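PDB 3C1Q: general secretion pathway protein F from Vibrio cholerae, which probably forms part of the inner-membrane complex of the type II secretion system, which drives the energy-dependent export of toxins and proteases from the periplasm. Local coordinates for residues B[43-46]-B[47-50]; B[81-84]-B[85-89]; B[93-96]-B[97-100]. All coordinates share one frame; numbering follows the deposited sequence.

Interaction 1 (B[43-46]-B[47-50]). With CA (calcium ion), chain C.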
loop_
_atom_site.group_PDB
_atom_site.type_symbol
_atom_site.label_atom_id
_atom_site.label_comp_id
_atom_site.label_asym_id
_atom_site.label_seq_id
_atom_site.Cartn_x
_atom_site.Cartn_y
_atom_site.Cartn_z
ATOM N N GLU B 43 -3.793 -10.650 6.038
ATOM C CA GLU B 43 -4.617 -11.015 7.197
ATOM C C GLU B 43 -5.578 -12.142 6.877
ATOM O O GLU B 43 -6.089 -12.792 7.786
ATOM C CB GLU B 43 -5.506 -9.838 7.644
ATOM C CG GLU B 43 -4.801 -8.564 7.938
ATOM C CD GLU B 43 -5.716 -7.471 8.466
ATOM O OE1 GLU B 43 -6.931 -7.705 8.662
ATOM O OE2 GLU B 43 -5.203 -6.368 8.707
ATOM N N LYS B 44 -5.855 -12.331 5.591
ATOM C CA LYS B 44 -6.892 -13.233 5.107
ATOM C C LYS B 44 -6.263 -14.569 4.672
ATOM O O LYS B 44 -5.571 -14.621 3.664
ATOM C CB LYS B 44 -7.594 -12.574 3.914
ATOM C CG LYS B 44 -8.319 -11.243 4.227
ATOM C CD LYS B 44 -9.626 -11.502 4.960
ATOM C CE LYS B 44 -10.705 -10.463 4.648
ATOM N NZ LYS B 44 -10.223 -9.086 4.864
ATOM N N PRO B 45 -6.472 -15.648 5.444
ATOM C CA PRO B 45 -5.878 -16.939 5.054
ATOM C C PRO B 45 -6.085 -17.375 3.590
ATOM O O PRO B 45 -5.165 -17.936 2.993
ATOM C CB PRO B 45 -6.537 -17.930 6.020
ATOM C CG PRO B 45 -6.786 -17.119 7.239
ATOM C CD PRO B 45 -7.176 -15.751 6.737
ATOM N N ARG B 46 -7.269 -17.137 3.026
ATOM C CA ARG B 46 -7.558 -17.559 1.651
ATOM C C ARG B 46 -6.672 -16.816 0.674
ATOM O O ARG B 46 -6.246 -17.363 -0.353
ATOM C CB ARG B 46 -9.010 -17.274 1.263
ATOM C CG ARG B 46 -10.043 -18.243 1.778
ATOM C CD ARG B 46 -11.391 -17.959 1.088
ATOM N NE ARG B 46 -12.338 -19.055 1.189
ATOM C CZ ARG B 46 -12.385 -20.107 0.364
ATOM N NH1 ARG B 46 -11.514 -20.249 -0.637
ATOM N NH2 ARG B 46 -13.307 -21.031 0.543
ATOM N N ILE B 47 -6.443 -15.542 0.975
ATOM C CA ILE B 47 -5.644 -14.691 0.103
ATOM C C ILE B 47 -4.181 -15.099 0.208
ATOM O O ILE B 47 -3.497 -15.205 -0.812
ATOM C CB ILE B 47 -5.828 -13.208 0.425
ATOM C CG1 ILE B 47 -7.260 -12.778 0.073
ATOM C CG2 ILE B 47 -4.792 -12.364 -0.352
ATOM C CD1 ILE B 47 -7.595 -11.346 0.449
ATOM N N ARG B 48 -3.711 -15.350 1.437
ATOM C CA ARG B 48 -2.352 -15.856 1.651
ATOM C C ARG B 48 -2.110 -17.145 0.859
ATOM O O ARG B 48 -1.122 -17.283 0.136
ATOM C CB ARG B 48 -2.081 -16.077 3.142
ATOM C CG ARG B 48 -0.643 -16.495 3.430
ATOM C CD ARG B 48 -0.322 -16.417 4.914
ATOM N NE ARG B 48 -1.228 -17.259 5.681
ATOM C CZ ARG B 48 -2.245 -16.842 6.446
ATOM N NH1 ARG B 48 -2.549 -15.546 6.596
ATOM N NH2 ARG B 48 -2.977 -17.754 7.080
ATOM N N THR B 49 -3.040 -18.075 0.960
ATOM C CA THR B 49 -2.931 -19.335 0.230
ATOM C C THR B 49 -2.786 -19.119 -1.267
ATOM O O THR B 49 -1.951 -19.750 -1.924
ATOM C CB THR B 49 -4.199 -20.163 0.475
ATOM O OG1 THR B 49 -4.233 -20.507 1.855
ATOM C CG2 THR B 49 -4.202 -21.414 -0.362
HETATM N N MSE B 50 -3.632 -18.247 -1.798
HETATM C CA MSE B 50 -3.636 -17.938 -3.221
HETATM C C MSE B 50 -2.306 -17.353 -3.632
HETATM O O MSE B 50 -1.730 -17.789 -4.617
HETATM C CB MSE B 50 -4.749 -16.941 -3.541
HETATM C CG MSE B 50 -4.740 -16.412 -4.956
HETATM SE SE MSE B 50 -6.275 -15.237 -5.209
HETATM C CE MSE B 50 -5.645 -13.691 -4.164
HETATM CA CA CA C . -3.005 -5.715 8.483
HETATM O O HOH W 1 -3.503 -5.676 6.111
HETATM O O HOH W 2 -1.927 -7.702 7.906
HETATM O O HOH W 3 -2.495 -6.868 10.506
#

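Interaction 2 (B[81-84]-B[85-89])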
loop_
_atom_site.group_PDB
_atom_site.type_symbol
_atom_site.label_atom_id
_atom_site.label_comp_id
_atom_site.label_asym_id
_atom_site.label_seq_id
_atom_site.Cartn_x
_atom_site.Cartn_y
_atom_site.Cartn_z
ATOM N N SER B 81 -5.317 -9.952 -18.627
ATOM C CA SER B 81 -4.884 -9.450 -19.927
ATOM C C SER B 81 -3.862 -8.333 -19.796
ATOM O O SER B 81 -2.873 -8.322 -20.526
ATOM C CB SER B 81 -6.081 -8.964 -20.737
ATOM O OG SER B 81 -6.807 -10.072 -21.233
HETATM N N MSE B 82 -4.102 -7.418 -18.860
HETATM C CA MSE B 82 -3.189 -6.304 -18.601
HETATM C C MSE B 82 -1.808 -6.837 -18.135
HETATM O O MSE B 82 -0.772 -6.437 -18.650
HETATM C CB MSE B 82 -3.796 -5.316 -17.572
HETATM C CG MSE B 82 -5.009 -4.443 -18.073
HETATM SE SE MSE B 82 -4.628 -3.561 -19.738
HETATM C CE MSE B 82 -2.967 -2.651 -19.268
ATOM N N VAL B 83 -1.814 -7.760 -17.181
ATOM C CA VAL B 83 -0.589 -8.390 -16.683
ATOM C C VAL B 83 0.183 -9.061 -17.828
ATOM O O VAL B 83 1.392 -8.851 -17.979
ATOM C CB VAL B 83 -0.892 -9.415 -15.563
ATOM C CG1 VAL B 83 0.373 -10.104 -15.099
ATOM C CG2 VAL B 83 -1.571 -8.713 -14.367
ATOM N N ALA B 84 -0.515 -9.865 -18.622
ATOM C CA ALA B 84 0.068 -10.480 -19.822
ATOM C C ALA B 84 0.747 -9.459 -20.725
ATOM O O ALA B 84 1.869 -9.693 -21.176
ATOM C CB ALA B 84 -0.999 -11.254 -20.631
ATOM N N ALA B 85 0.069 -8.347 -21.019
ATOM C CA ALA B 85 0.665 -7.302 -21.879
ATOM C C ALA B 85 1.943 -6.756 -21.254
ATOM O O ALA B 85 2.935 -6.584 -21.946
ATOM C CB ALA B 85 -0.346 -6.155 -22.174
ATOM N N GLY B 86 1.925 -6.496 -19.947
ATOM C CA GLY B 86 3.118 -6.031 -19.236
ATOM C C GLY B 86 4.277 -7.025 -19.250
ATOM O O GLY B 86 5.430 -6.654 -19.518
ATOM N N GLU B 87 3.992 -8.294 -18.971
ATOM C CA GLU B 87 5.036 -9.310 -18.967
ATOM C C GLU B 87 5.633 -9.451 -20.362
ATOM O O GLU B 87 6.840 -9.469 -20.520
ATOM C CB GLU B 87 4.502 -10.661 -18.474
ATOM C CG GLU B 87 4.131 -10.642 -17.021
ATOM C CD GLU B 87 3.663 -11.979 -16.519
ATOM O OE1 GLU B 87 2.546 -12.399 -16.896
ATOM O OE2 GLU B 87 4.417 -12.619 -15.749
ATOM N N LYS B 88 4.784 -9.525 -21.375
ATOM C CA LYS B 88 5.263 -9.674 -22.750
ATOM C C LYS B 88 6.186 -8.513 -23.182
ATOM O O LYS B 88 7.217 -8.735 -23.837
ATOM C CB LYS B 88 4.075 -9.814 -23.712
ATOM C CG LYS B 88 4.479 -10.104 -25.157
ATOM C CD LYS B 88 3.268 -10.384 -26.021
ATOM C CE LYS B 88 3.685 -10.871 -27.404
ATOM N NZ LYS B 88 2.654 -10.563 -28.454
ATOM N N SER B 89 5.811 -7.296 -22.800
ATOM C CA SER B 89 6.497 -6.066 -23.230
ATOM C C SER B 89 7.681 -5.657 -22.350
ATOM O O SER B 89 8.452 -4.768 -22.721
ATOM C CB SER B 89 5.491 -4.921 -23.244
ATOM O OG SER B 89 5.028 -4.671 -21.931
#

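Interaction 3 (B[93-96]-B[97-100]). With CA (calcium ion), chain G.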
loop_
_atom_site.group_PDB
_atom_site.type_symbol
_atom_site.label_atom_id
_atom_site.label_comp_id
_atom_site.label_asym_id
_atom_site.label_seq_id
_atom_site.Cartn_x
_atom_site.Cartn_y
_atom_site.Cartn_z
ATOM N N ASP B 93 5.935 -3.548 -14.386
ATOM C CA ASP B 93 5.966 -2.552 -13.328
ATOM C C ASP B 93 4.905 -1.453 -13.519
ATOM O O ASP B 93 4.119 -1.186 -12.619
ATOM C CB ASP B 93 7.374 -1.979 -13.136
ATOM C CG ASP B 93 7.924 -1.249 -14.354
ATOM O OD1 ASP B 93 7.554 -1.539 -15.513
ATOM O OD2 ASP B 93 8.777 -0.364 -14.127
ATOM N N SER B 94 4.855 -0.859 -14.705
ATOM C CA SER B 94 3.902 0.236 -14.952
ATOM C C SER B 94 2.464 -0.265 -15.130
ATOM O O SER B 94 1.528 0.446 -14.773
ATOM C CB SER B 94 4.321 1.075 -16.160
ATOM O OG SER B 94 4.619 0.272 -17.270
ATOM N N VAL B 95 2.292 -1.448 -15.712
ATOM C CA VAL B 95 0.969 -2.069 -15.822
ATOM C C VAL B 95 0.408 -2.369 -14.432
ATOM O O VAL B 95 -0.759 -2.066 -14.159
ATOM C CB VAL B 95 0.968 -3.317 -16.725
ATOM C CG1 VAL B 95 -0.377 -4.060 -16.646
ATOM C CG2 VAL B 95 1.254 -2.926 -18.186
ATOM N N LEU B 96 1.245 -2.899 -13.532
ATOM C CA LEU B 96 0.795 -3.123 -12.156
ATOM C C LEU B 96 0.386 -1.813 -11.489
ATOM O O LEU B 96 -0.628 -1.760 -10.778
ATOM C CB LEU B 96 1.849 -3.869 -11.320
ATOM C CG LEU B 96 2.004 -5.352 -11.622
ATOM C CD1 LEU B 96 3.171 -5.924 -10.841
ATOM C CD2 LEU B 96 0.697 -6.125 -11.315
ATOM N N GLU B 97 1.164 -0.762 -11.697
ATOM C CA GLU B 97 0.813 0.553 -11.142
ATOM C C GLU B 97 -0.584 0.957 -11.611
ATOM O O GLU B 97 -1.416 1.413 -10.813
ATOM C CB GLU B 97 1.830 1.617 -11.560
ATOM C CG GLU B 97 1.516 3.025 -11.036
ATOM C CD GLU B 97 1.382 3.076 -9.530
ATOM O OE1 GLU B 97 2.161 2.368 -8.823
ATOM O OE2 GLU B 97 0.491 3.820 -9.049
ATOM N N ARG B 98 -0.837 0.825 -12.910
ATOM C CA ARG B 98 -2.158 1.179 -13.454
ATOM C C ARG B 98 -3.266 0.299 -12.888
ATOM O O ARG B 98 -4.373 0.792 -12.608
ATOM C CB ARG B 98 -2.153 1.136 -14.970
ATOM C CG ARG B 98 -1.346 2.285 -15.584
ATOM C CD ARG B 98 -1.821 2.624 -16.981
ATOM N NE ARG B 98 -1.385 1.625 -17.943
ATOM C CZ ARG B 98 -0.136 1.518 -18.398
ATOM N NH1 ARG B 98 0.822 2.351 -17.988
ATOM N NH2 ARG B 98 0.156 0.579 -19.273
ATOM N N LEU B 99 -2.979 -0.992 -12.692
ATOM C CA LEU B 99 -3.970 -1.895 -12.099
ATOM C C LEU B 99 -4.246 -1.504 -10.632
ATOM O O LEU B 99 -5.381 -1.531 -10.175
ATOM C CB LEU B 99 -3.480 -3.339 -12.176
ATOM C CG LEU B 99 -3.628 -3.978 -13.543
ATOM C CD1 LEU B 99 -2.739 -5.241 -13.652
ATOM C CD2 LEU B 99 -5.112 -4.312 -13.851
ATOM N N ALA B 100 -3.201 -1.107 -9.920
ATOM C CA ALA B 100 -3.330 -0.633 -8.543
ATOM C C ALA B 100 -4.186 0.643 -8.458
ATOM O O ALA B 100 -5.114 0.750 -7.612
ATOM C CB ALA B 100 -1.913 -0.390 -7.951
HETATM CA CA CA G . -0.410 5.881 -9.356
HETATM O O HOH W 4 1.874 6.718 -8.983
HETATM O O HOH W 5 0.427 6.413 -11.639
HETATM O O HOH W 6 -0.474 6.109 -6.988
#

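Interaction 1 (B[43-46]-B[47-50])
Pro45 O takes two hydrogen bonds from one residue: Thr49 N reaches it at 2.9 Å and the Thr49 OG1 hydroxyl at 3.0 Å, from opposite faces of the carbonyl plane. The hydroxyl can turn back in this way because OG1 stands beside the backbone N, opposite the carbonyl carbon (chi1 -65°), which brings it over the preceding turn. One residue earlier, Arg48 N gives a nearly straight bond to Lys44 O (171° at the hydrogen), and Ile47 N adds a weak one to the same oxygen. Met50 N closes the next turn on Arg46 O. Lys44 is the N-cap of helix 45-59, Pro45 opens its first turn, and Glu43 sits just ahead in the loop. There Glu43 OE2 binds a calcium ion at 2.3 Å, together with three waters and with Glu97 and Asp101 of the second subunit, so the start of this helix adjoins a metal bridge between the two copies.

The Arg48 side chain folds back at chi3 (58°) and lays one face of its guanidinium over Pro45 CA, with NH2 3.6 Å from that atom and also near Pro45 CB. Its NH1 makes a weak bond to Ser42 O. Lys44 and Ile47 run side by side, with Ile47 CD1 3.7 Å from Lys44 CB, while the amine of Lys44 goes on to a salt bridge with Asp13. Ile47 and Met50, a selenomethionine, are buried and both press on Ile17 of helix 11-26.

Interaction 2 (B[81-84]-B[85-89])
Glu87 N meets Val83 O in the shortest hydrogen bond across this turn, 2.8 Å, with the donor almost in line with the carbonyl and an angle of 166° at the hydrogen. The side chain of Glu87 passes back over the same oxygen, CG coming within 3.4 Å of Val83 O. With CG beside the backbone N (chi1 -68°), the glutamate runs toward the start of the helix, alongside Val83 and pointing the same way. Val83 CG1 lies over one face of the carboxylate, on the OE1 side, 3.6 Å from Glu87 OE1. That carboxylate is held at both oxygens by helix 64-68: OE2 accepts from Leu64 N and OE1 is hydrogen-bonded to Ser65 OG. Two partners on separate oxygens should fix the rotation of the group, and the nearby helix start would tend to favour its negative charge.

The neighbouring rungs are regular, Ala85 N to Ser81 O and Gly86 N to Met82 O at 3.0 Å each, then Lys88 N to Ala84 O at 2.9 Å. Lys88 touches this turn only through CB, 3.4 Å from Ala84 O, and its extended chain carries the amine away from the helix. Val83 is buried, packed against Leu64 and Leu68 of helix 64-68 and against Leu92 and Leu99 of helix 92-121. Selenomethionine Met82 lies on Val95 and Leu99. Ser81 OG turns back to Glu77 O.

These are the last turns of a short amphipathic alpha helix, 77-89, in the all-helical first cytoplasmic domain of the protein: apolar side chains face helix 92-121, and a glutamate from its flank receives the N-terminal end of helix 64-68.

Interaction 3 (B[93-96]-B[97-100])
The guanidinium of Arg98 lies back over the preceding turn, with Ser94 O 3.8 Å above one face and displaced toward the rim, and Val95 CA over that same face. A bend at chi3 (-75°) turns the group toward the start of the helix. NH2 comes within 3.8 Å of Val95 CG2, the arginine crossing the valine at a slant, and NH1 passes Ser94 CB at a looser distance. Ser94 O takes its hydrogen bond from the backbone, Arg98 N at 3.0 Å; the guanidinium only presents a face to it.

Beside this, Leu99 lies along Val95, its CD1 4.0 Å from Val95 CG1, and the same methyl approaches Leu96 CD2 at 4.2 Å. Leu99 CG also sits close over Val95 O. This apolar side of helix 92-121 is buried: Leu99 meets Phe79 of helix 77-89, while Leu96 and Ala100 pack on Val25 and Ala22 of helix 11-26. Backbone bonds from Glu97 N to Asp93 O, Leu99 N to Val95 O and Ala100 N to Leu96 O complete the two turns, the last being 2.8 Å.

Glu97 sends its chain away from this packing. CG stands opposite the backbone N (chi1 179°) and a bend at chi2 brings OE2 to a calcium ion at 2.3 Å. Three waters, Asp101 one turn on and Glu43 of the second subunit also bind the metal. Glu97 OE1 is hydrogen-bonded to Gln26 NE2 and OE2 to Arg19 NH1. A carboxylate shared between calcium, an arginine and an amide is probably kept ionised and well fixed in direction, so that the metal can join acidic groups of two chains that would otherwise repel.

How the interactions relate
From the N terminus the three contacts come in series, neither nesting nor crossing, and each closes only local turns of a helix. Interaction 1 starts helix 45-59, interaction 2 finishes helix 77-89, and interaction 3 lies near the beginning of the long helix 92-121. The last two touch: Val83 CG2 is 3.7 Å from Leu99 CD1, and Gly86 CA lies against Val95 CG2, so the consecutive helices pack together. Interaction 1 lies on the opposite side of the chain's centre from both, its centre about 22 Å from that of interaction 3. Their link runs through the dimer, since 43-46 of one subunit and 97-100 of the other each supply a glutamate to one calcium ion.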